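Local coordinates for tRNA (adenine(9)-N1)-methyltransferase (Sulfolobus acidocaldarius, PDB 5A7Z), which catalyses the S-adenosyl-L-methionine-dependent methylation of N1 of adenosine 9 in tRNA, as a Trm10 enzyme of the SPOUT class, at residues I112-F117 with V151-Y156; L136-K141 with I245-L250; N147-G152 with R160-Q165. One frame throughout, in Å; residues are numbered along the deposited sequence.

In the fold
After an N-terminal part with its own mixed sheet, the chain enters strand 109-113, runs through helix 122-142 and returns in strand 148-151. Contact 1 closes this beta-alpha-beta crossover where the two neighbouring parallel strands end. A loop then leads to strand 162-164, and contact 3 pairs that strand with the far side of strand 148-151, sharing Val151 and Gly152 with contact 1. Contact 2 closes a much longer loop, bringing helix 242-255 back against helix 122-142; contact 3 is nested inside this loop, whereas contacts 1 and 2 cross. The centres of contacts 1 and 3 are about 8 Å apart, and Ile139 of contact 2 packs on Leu148 of contact 3.

Contact 1 of 3, residues I112-F117 with V151-Y156; sequences IDLGLF and VGKADY
Ile112 and Leu114 bind the backbone N and O of Val151, in a parallel bridge centred on Asp113. Val151 N donates to Ile112 O over 2.8 Å, almost straight at 171°. Val151 O in turn accepts from Leu114 N, modelled at 2.5 Å, a length probably too short to take literally, in a bond that is more bent. Beyond this pair the strand pairing gives way to a turn: Phe117 N returns to Leu114 O at 3.0 Å, closing a type I beta turn. Gly115 N is taken by the side chain of Asp113, whose OD1 lies 3.0 Å away and forms an Asx turn. With CG anti to the backbone N (chi1 -170°), the Asp113 carboxylate also reaches the start of helix 211-220, where Ala212 N donates to OD1 and Thr213 N to OD2. Val151 CG1 lies 3.6 Å from Asp113 CA, alongside the root of that side chain.

Gly152 has no side chain on the side where Leu114 and Gly115 lie, so the backbones come close, with Leu114 C 3.8 Å from Gly152 CA. Past it, Lys153 bends at chi3 and carries its ammonium over one face of the Phe117 ring. NZ stands 3.9 Å from the ring centroid and only 10° off the normal, a well-centred cation-pi contact. Phe117 also packs on Lys125 and Leu129 of helix 122-142. The strand ends are thus bound by backbone bonds, while Asp113, accepting three N-H groups, fixes the turn relative to the first residues of helix 211-220.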
# COMPACT_ATOMS: atom_id res chain seq x y z
N ILE A 112 2.26 -1.66 -10.79
CA ILE A 112 2.75 -2.90 -11.37
C ILE A 112 2.70 -2.78 -12.89
O ILE A 112 1.62 -2.64 -13.49
CB ILE A 112 1.92 -4.13 -10.95
CG1 ILE A 112 1.71 -4.14 -9.42
CG2 ILE A 112 2.59 -5.42 -11.41
CD1 ILE A 112 3.00 -4.00 -8.65
N ASP A 113 3.88 -2.83 -13.50
CA ASP A 113 4.01 -2.62 -14.95
C ASP A 113 4.00 -3.95 -15.68
O ASP A 113 5.00 -4.66 -15.75
CB ASP A 113 5.28 -1.84 -15.26
CG ASP A 113 5.36 -1.37 -16.72
OD1 ASP A 113 4.65 -1.93 -17.63
OD2 ASP A 113 6.17 -0.44 -16.97
N LEU A 114 2.86 -4.29 -16.25
CA LEU A 114 2.71 -5.53 -16.98
C LEU A 114 2.71 -5.32 -18.49
O LEU A 114 2.27 -6.19 -19.23
CB LEU A 114 1.41 -6.22 -16.55
CG LEU A 114 1.37 -6.80 -15.13
CD1 LEU A 114 0.14 -7.69 -14.98
CD2 LEU A 114 2.64 -7.56 -14.76
N GLY A 115 3.21 -4.19 -18.96
CA GLY A 115 3.50 -4.01 -20.39
C GLY A 115 4.22 -5.20 -21.02
O GLY A 115 3.90 -5.60 -22.09
N LEU A 116 5.17 -5.80 -20.30
CA LEU A 116 5.96 -6.92 -20.82
C LEU A 116 5.23 -8.29 -20.92
O LEU A 116 5.84 -9.26 -21.35
CB LEU A 116 7.24 -7.11 -19.96
CG LEU A 116 7.17 -8.03 -18.70
CD1 LEU A 116 8.58 -8.32 -18.17
CD2 LEU A 116 6.29 -7.48 -17.59
N PHE A 117 3.96 -8.38 -20.50
CA PHE A 117 3.36 -9.67 -20.15
C PHE A 117 3.51 -10.70 -21.28
O PHE A 117 3.93 -11.82 -21.04
CB PHE A 117 1.89 -9.53 -19.77
CG PHE A 117 1.28 -10.79 -19.19
CD1 PHE A 117 1.59 -11.21 -17.88
CD2 PHE A 117 0.43 -11.59 -19.96
CE1 PHE A 117 1.06 -12.39 -17.37
CE2 PHE A 117 -0.11 -12.77 -19.44
CZ PHE A 117 0.21 -13.16 -18.14
N VAL A 151 -0.68 -1.80 -14.81
CA VAL A 151 -0.63 -1.24 -16.11
C VAL A 151 -0.07 -2.18 -17.13
O VAL A 151 0.90 -2.84 -16.91
CB VAL A 151 0.13 0.09 -16.12
CG1 VAL A 151 1.59 -0.15 -15.88
CG2 VAL A 151 -0.06 0.79 -17.44
N GLY A 152 -0.74 -2.25 -18.25
CA GLY A 152 -0.20 -3.03 -19.33
C GLY A 152 -1.24 -3.81 -20.04
O GLY A 152 -1.00 -4.29 -21.10
N LYS A 153 -2.40 -3.94 -19.42
CA LYS A 153 -3.52 -4.67 -19.98
C LYS A 153 -4.79 -4.12 -19.45
O LYS A 153 -5.01 -4.21 -18.29
CB LYS A 153 -3.50 -6.11 -19.56
CG LYS A 153 -2.36 -6.95 -20.11
CD LYS A 153 -2.60 -8.41 -19.78
CE LYS A 153 -2.47 -8.65 -18.30
NZ LYS A 153 -2.57 -10.07 -17.93
N ALA A 154 -5.64 -3.60 -20.31
CA ALA A 154 -6.87 -2.95 -19.91
C ALA A 154 -8.02 -3.86 -19.45
O ALA A 154 -8.96 -3.38 -18.84
CB ALA A 154 -7.33 -2.04 -21.02
N ASP A 155 -7.96 -5.15 -19.74
CA ASP A 155 -9.06 -6.07 -19.46
C ASP A 155 -9.17 -6.58 -18.00
O ASP A 155 -10.25 -6.61 -17.44
CB ASP A 155 -8.96 -7.28 -20.39
CG ASP A 155 -7.67 -8.05 -20.21
OD1 ASP A 155 -6.82 -7.61 -19.41
OD2 ASP A 155 -7.43 -9.11 -20.82
N TYR A 156 -8.05 -6.98 -17.42
CA TYR A 156 -7.94 -7.52 -16.08
C TYR A 156 -8.72 -6.81 -14.98
O TYR A 156 -9.01 -5.65 -15.12
CB TYR A 156 -6.49 -7.46 -15.69
CG TYR A 156 -6.05 -8.62 -14.87
CD1 TYR A 156 -6.28 -9.91 -15.31
CD2 TYR A 156 -5.41 -8.44 -13.67
CE1 TYR A 156 -5.89 -10.99 -14.57
CE2 TYR A 156 -5.00 -9.52 -12.92
CZ TYR A 156 -5.25 -10.79 -13.38
OH TYR A 156 -4.87 -11.88 -12.65

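Contact 2 of 3, residues L136-K141 with I245-L250; sequences LSVIRK and ILEIIL
Val138 places CG1 anti to its own nitrogen (chi1 174°), and this single methyl enters the surface of helix 242-255 between Leu246, Glu247 and Leu250. Leu250 turns its CG anti to the carbonyl carbon instead (chi1 -63°), which brings CD1 to the same methyl at 3.8 Å. Beside it, Leu246 meets Val138 CG1 with its CG at 3.9 Å. Glu247 contributes backbone and stem, CA and CB both lying 3.8 Å from Val138 CG1, and its side chain crosses that of Val138 at about a right angle. Its carboxylate turns to its own helix, where OE2 forms a salt bridge with Arg251 NE. The next residue after Val138, Ile139, extends CD1 to Leu250 CD1, 3.9 Å away.

The helix segments run nearly parallel, 10° apart, with axes 9.7 Å from each other. Met110 of strand 109-113 touches Ile139, Leu246 and Leu250, so both helices share a footing on the sheet. No hydrogen bond joins the segments: the union rests on branched aliphatic groups, with the one carboxylate engaged along its own helix, and thus on shape and burial.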
# COMPACT_ATOMS: atom_id res chain seq x y z
N LEU A 136 -2.89 -7.35 -4.08
CA LEU A 136 -4.13 -6.80 -3.57
C LEU A 136 -4.25 -7.04 -2.06
O LEU A 136 -4.77 -6.17 -1.33
CB LEU A 136 -5.31 -7.38 -4.29
CG LEU A 136 -6.67 -6.76 -3.95
CD1 LEU A 136 -6.84 -5.36 -4.53
CD2 LEU A 136 -7.76 -7.66 -4.45
N SER A 137 -3.78 -8.19 -1.57
CA SER A 137 -3.79 -8.46 -0.10
C SER A 137 -2.79 -7.61 0.64
O SER A 137 -3.08 -7.09 1.69
CB SER A 137 -3.53 -9.93 0.22
OG SER A 137 -4.69 -10.69 -0.02
N VAL A 138 -1.61 -7.45 0.06
CA VAL A 138 -0.63 -6.54 0.61
C VAL A 138 -1.14 -5.09 0.66
O VAL A 138 -1.07 -4.45 1.71
CB VAL A 138 0.69 -6.61 -0.17
CG1 VAL A 138 1.64 -5.55 0.32
CG2 VAL A 138 1.33 -8.01 -0.01
N ILE A 139 -1.63 -4.57 -0.44
CA ILE A 139 -2.04 -3.14 -0.44
C ILE A 139 -3.11 -2.89 0.64
O ILE A 139 -3.12 -1.86 1.32
CB ILE A 139 -2.49 -2.64 -1.82
CG1 ILE A 139 -2.25 -1.13 -1.94
CG2 ILE A 139 -3.95 -2.92 -2.08
CD1 ILE A 139 -0.79 -0.73 -2.01
N ARG A 140 -3.94 -3.87 0.85
CA ARG A 140 -5.01 -3.76 1.83
C ARG A 140 -4.55 -3.81 3.28
O ARG A 140 -5.28 -3.40 4.14
CB ARG A 140 -6.03 -4.83 1.57
CG ARG A 140 -6.98 -4.44 0.48
CD ARG A 140 -7.94 -5.58 0.19
NE ARG A 140 -8.81 -5.21 -0.91
CZ ARG A 140 -9.76 -6.00 -1.41
NH1 ARG A 140 -9.95 -7.21 -0.92
NH2 ARG A 140 -10.50 -5.57 -2.42
N LYS A 141 -3.34 -4.28 3.50
CA LYS A 141 -2.70 -4.29 4.78
C LYS A 141 -2.17 -2.91 5.17
O LYS A 141 -2.06 -2.62 6.31
CB LYS A 141 -1.53 -5.27 4.75
CG LYS A 141 -1.72 -6.60 5.42
CD LYS A 141 -2.95 -7.32 4.98
CE LYS A 141 -2.74 -8.82 4.91
NZ LYS A 141 -3.84 -9.53 4.20
N ILE A 245 8.32 -7.44 -2.70
CA ILE A 245 8.91 -6.13 -2.94
C ILE A 245 7.94 -5.01 -2.53
O ILE A 245 8.34 -4.03 -1.88
CB ILE A 245 9.28 -5.93 -4.44
CG1 ILE A 245 10.37 -6.91 -4.89
CG2 ILE A 245 9.75 -4.52 -4.70
CD1 ILE A 245 11.66 -6.79 -4.11
N LEU A 246 6.69 -5.12 -2.97
CA LEU A 246 5.67 -4.15 -2.58
C LEU A 246 5.60 -4.01 -1.05
O LEU A 246 5.66 -2.91 -0.50
CB LEU A 246 4.32 -4.60 -3.09
CG LEU A 246 3.15 -3.68 -2.74
CD1 LEU A 246 3.44 -2.30 -3.25
CD2 LEU A 246 1.86 -4.21 -3.36
N GLU A 247 5.49 -5.12 -0.36
CA GLU A 247 5.38 -5.08 1.09
C GLU A 247 6.60 -4.44 1.76
O GLU A 247 6.46 -3.72 2.75
CB GLU A 247 5.13 -6.47 1.66
CG GLU A 247 4.97 -6.42 3.16
CD GLU A 247 4.52 -7.73 3.77
OE1 GLU A 247 3.99 -8.58 3.03
OE2 GLU A 247 4.69 -7.91 5.01
N ILE A 248 7.78 -4.67 1.22
CA ILE A 248 8.97 -4.01 1.74
C ILE A 248 8.87 -2.51 1.64
O ILE A 248 9.29 -1.79 2.56
CB ILE A 248 10.25 -4.47 1.01
CG1 ILE A 248 10.62 -5.90 1.42
CG2 ILE A 248 11.40 -3.51 1.31
CD1 ILE A 248 11.60 -6.59 0.49
N ILE A 249 8.42 -2.01 0.49
CA ILE A 249 8.33 -0.56 0.27
C ILE A 249 7.35 -0.01 1.30
O ILE A 249 7.60 0.98 1.95
CB ILE A 249 7.81 -0.18 -1.16
CG1 ILE A 249 8.63 -0.84 -2.28
CG2 ILE A 249 7.81 1.33 -1.36
CD1 ILE A 249 10.09 -0.46 -2.29
N LEU A 250 6.22 -0.67 1.43
CA LEU A 250 5.17 -0.21 2.32
C LEU A 250 5.58 -0.34 3.81
O LEU A 250 5.18 0.48 4.61
CB LEU A 250 3.87 -0.95 2.03
CG LEU A 250 3.26 -0.74 0.64
CD1 LEU A 250 2.15 -1.75 0.39
CD2 LEU A 250 2.73 0.67 0.48

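Contact 3 of 3, residues N147-G152 with R160-Q165; sequences NLTVVG and RANIVQ
Peptide units are the flat groups that meet here, and Asn162 N approaches Leu148 O in the carbonyl plane, 2.9 Å away. Gly152 N meets Val164 O in the same in-plane manner at the other end. Between them, Val150 uses both its backbone groups: its N donates to Asn162 O at 2.8 Å, and its O accepts from Val164 N at 3.0 Å. These four bonds make a regular parallel pairing, supplemented by CA-H...O contacts such as Thr149 CA to Asn162 O.

Side chains then pair on each face of the sheet. On one, Val151 and Val164 touch through their CG2 methyls at 3.6 Å, and Thr149 OG1 rests 3.4 Å from Asn162 CB. On the other, Val150 and Ile163 lie side by side and point the same way; Ile163 CG1, anti to the carbonyl carbon (chi1 -53°), brings CD1 to 3.8 Å from Val150 CB. Near the start of the strands Leu148 CD2 packs on Ala161 CB at 4.1 Å, and Leu158 touches both Leu148 and Val150.

Since Thr149 and Val151 also bond to strand 109-113, strand 148-151 is bonded along both edges; strand 162-164 joins it through four main-chain bonds, with apolar side chains packing on both faces.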
# COMPACT_ATOMS: atom_id res chain seq x y z
N ASN A 147 -4.59 2.71 -4.24
CA ASN A 147 -3.19 3.07 -4.27
C ASN A 147 -2.40 2.08 -5.10
O ASN A 147 -1.24 2.18 -5.20
CB ASN A 147 -2.61 3.12 -2.87
CG ASN A 147 -3.14 4.26 -2.04
OD1 ASN A 147 -4.01 4.09 -1.24
ND2 ASN A 147 -2.62 5.41 -2.23
N LEU A 148 -3.07 1.12 -5.67
CA LEU A 148 -2.46 0.14 -6.50
C LEU A 148 -2.94 0.38 -7.92
O LEU A 148 -4.15 0.55 -8.16
CB LEU A 148 -2.85 -1.26 -6.04
CG LEU A 148 -2.25 -2.43 -6.81
CD1 LEU A 148 -0.72 -2.46 -6.69
CD2 LEU A 148 -2.85 -3.73 -6.25
N THR A 149 -1.99 0.39 -8.84
CA THR A 149 -2.25 0.51 -10.26
C THR A 149 -1.54 -0.63 -10.98
O THR A 149 -0.34 -0.93 -10.69
CB THR A 149 -1.72 1.86 -10.79
OG1 THR A 149 -2.62 2.89 -10.41
CG2 THR A 149 -1.62 1.87 -12.29
N VAL A 150 -2.29 -1.31 -11.84
CA VAL A 150 -1.73 -2.31 -12.75
C VAL A 150 -1.81 -1.81 -14.16
O VAL A 150 -2.89 -1.34 -14.64
CB VAL A 150 -2.47 -3.65 -12.71
CG1 VAL A 150 -1.82 -4.66 -13.64
CG2 VAL A 150 -2.51 -4.18 -11.29
N VAL A 151 -0.68 -1.80 -14.81
CA VAL A 151 -0.63 -1.24 -16.11
C VAL A 151 -0.07 -2.18 -17.13
O VAL A 151 0.90 -2.84 -16.91
CB VAL A 151 0.13 0.09 -16.12
CG1 VAL A 151 1.59 -0.15 -15.88
CG2 VAL A 151 -0.06 0.79 -17.44
N GLY A 152 -0.74 -2.25 -18.25
CA GLY A 152 -0.20 -3.03 -19.33
C GLY A 152 -1.24 -3.81 -20.04
O GLY A 152 -1.00 -4.29 -21.10
N ARG A 160 -10.58 -3.18 -6.42
CA ARG A 160 -10.74 -1.79 -6.84
C ARG A 160 -9.47 -1.08 -7.26
O ARG A 160 -9.42 0.13 -7.28
CB ARG A 160 -11.35 -1.01 -5.71
CG ARG A 160 -12.49 -1.73 -5.11
CD ARG A 160 -13.70 -1.37 -5.87
NE ARG A 160 -14.31 -0.28 -5.18
CZ ARG A 160 -14.64 0.88 -5.73
NH1 ARG A 160 -14.43 1.11 -7.02
NH2 ARG A 160 -15.20 1.80 -4.97
N ALA A 161 -8.45 -1.84 -7.58
CA ALA A 161 -7.22 -1.28 -8.04
C ALA A 161 -7.44 -0.55 -9.36
O ALA A 161 -8.39 -0.82 -10.07
CB ALA A 161 -6.20 -2.38 -8.20
N ASN A 162 -6.57 0.40 -9.69
CA ASN A 162 -6.65 1.09 -10.99
C ASN A 162 -6.01 0.25 -12.08
O ASN A 162 -4.85 -0.17 -11.97
CB ASN A 162 -5.96 2.46 -10.92
CG ASN A 162 -6.39 3.26 -9.72
OD1 ASN A 162 -5.65 3.37 -8.75
ND2 ASN A 162 -7.64 3.75 -9.73
N ILE A 163 -6.78 -0.02 -13.12
CA ILE A 163 -6.34 -0.85 -14.24
C ILE A 163 -6.30 -0.02 -15.51
O ILE A 163 -7.35 0.45 -15.98
CB ILE A 163 -7.30 -2.02 -14.45
CG1 ILE A 163 -7.51 -2.80 -13.14
CG2 ILE A 163 -6.78 -2.94 -15.54
CD1 ILE A 163 -6.31 -3.57 -12.67
N VAL A 164 -5.11 0.18 -16.05
CA VAL A 164 -4.96 0.98 -17.26
C VAL A 164 -4.06 0.29 -18.25
O VAL A 164 -3.26 -0.60 -17.89
CB VAL A 164 -4.41 2.37 -16.93
CG1 VAL A 164 -5.43 3.18 -16.16
CG2 VAL A 164 -3.13 2.27 -16.14
N GLN A 165 -4.23 0.65 -19.52
CA GLN A 165 -3.39 0.12 -20.57
C GLN A 165 -2.06 0.84 -20.63
O GLN A 165 -1.02 0.22 -20.87
CB GLN A 165 -4.04 0.25 -21.94
CG GLN A 165 -3.14 -0.34 -23.03
CD GLN A 165 -3.79 -0.37 -24.38
OE1 GLN A 165 -4.34 0.63 -24.86
NE2 GLN A 165 -3.71 -1.52 -25.03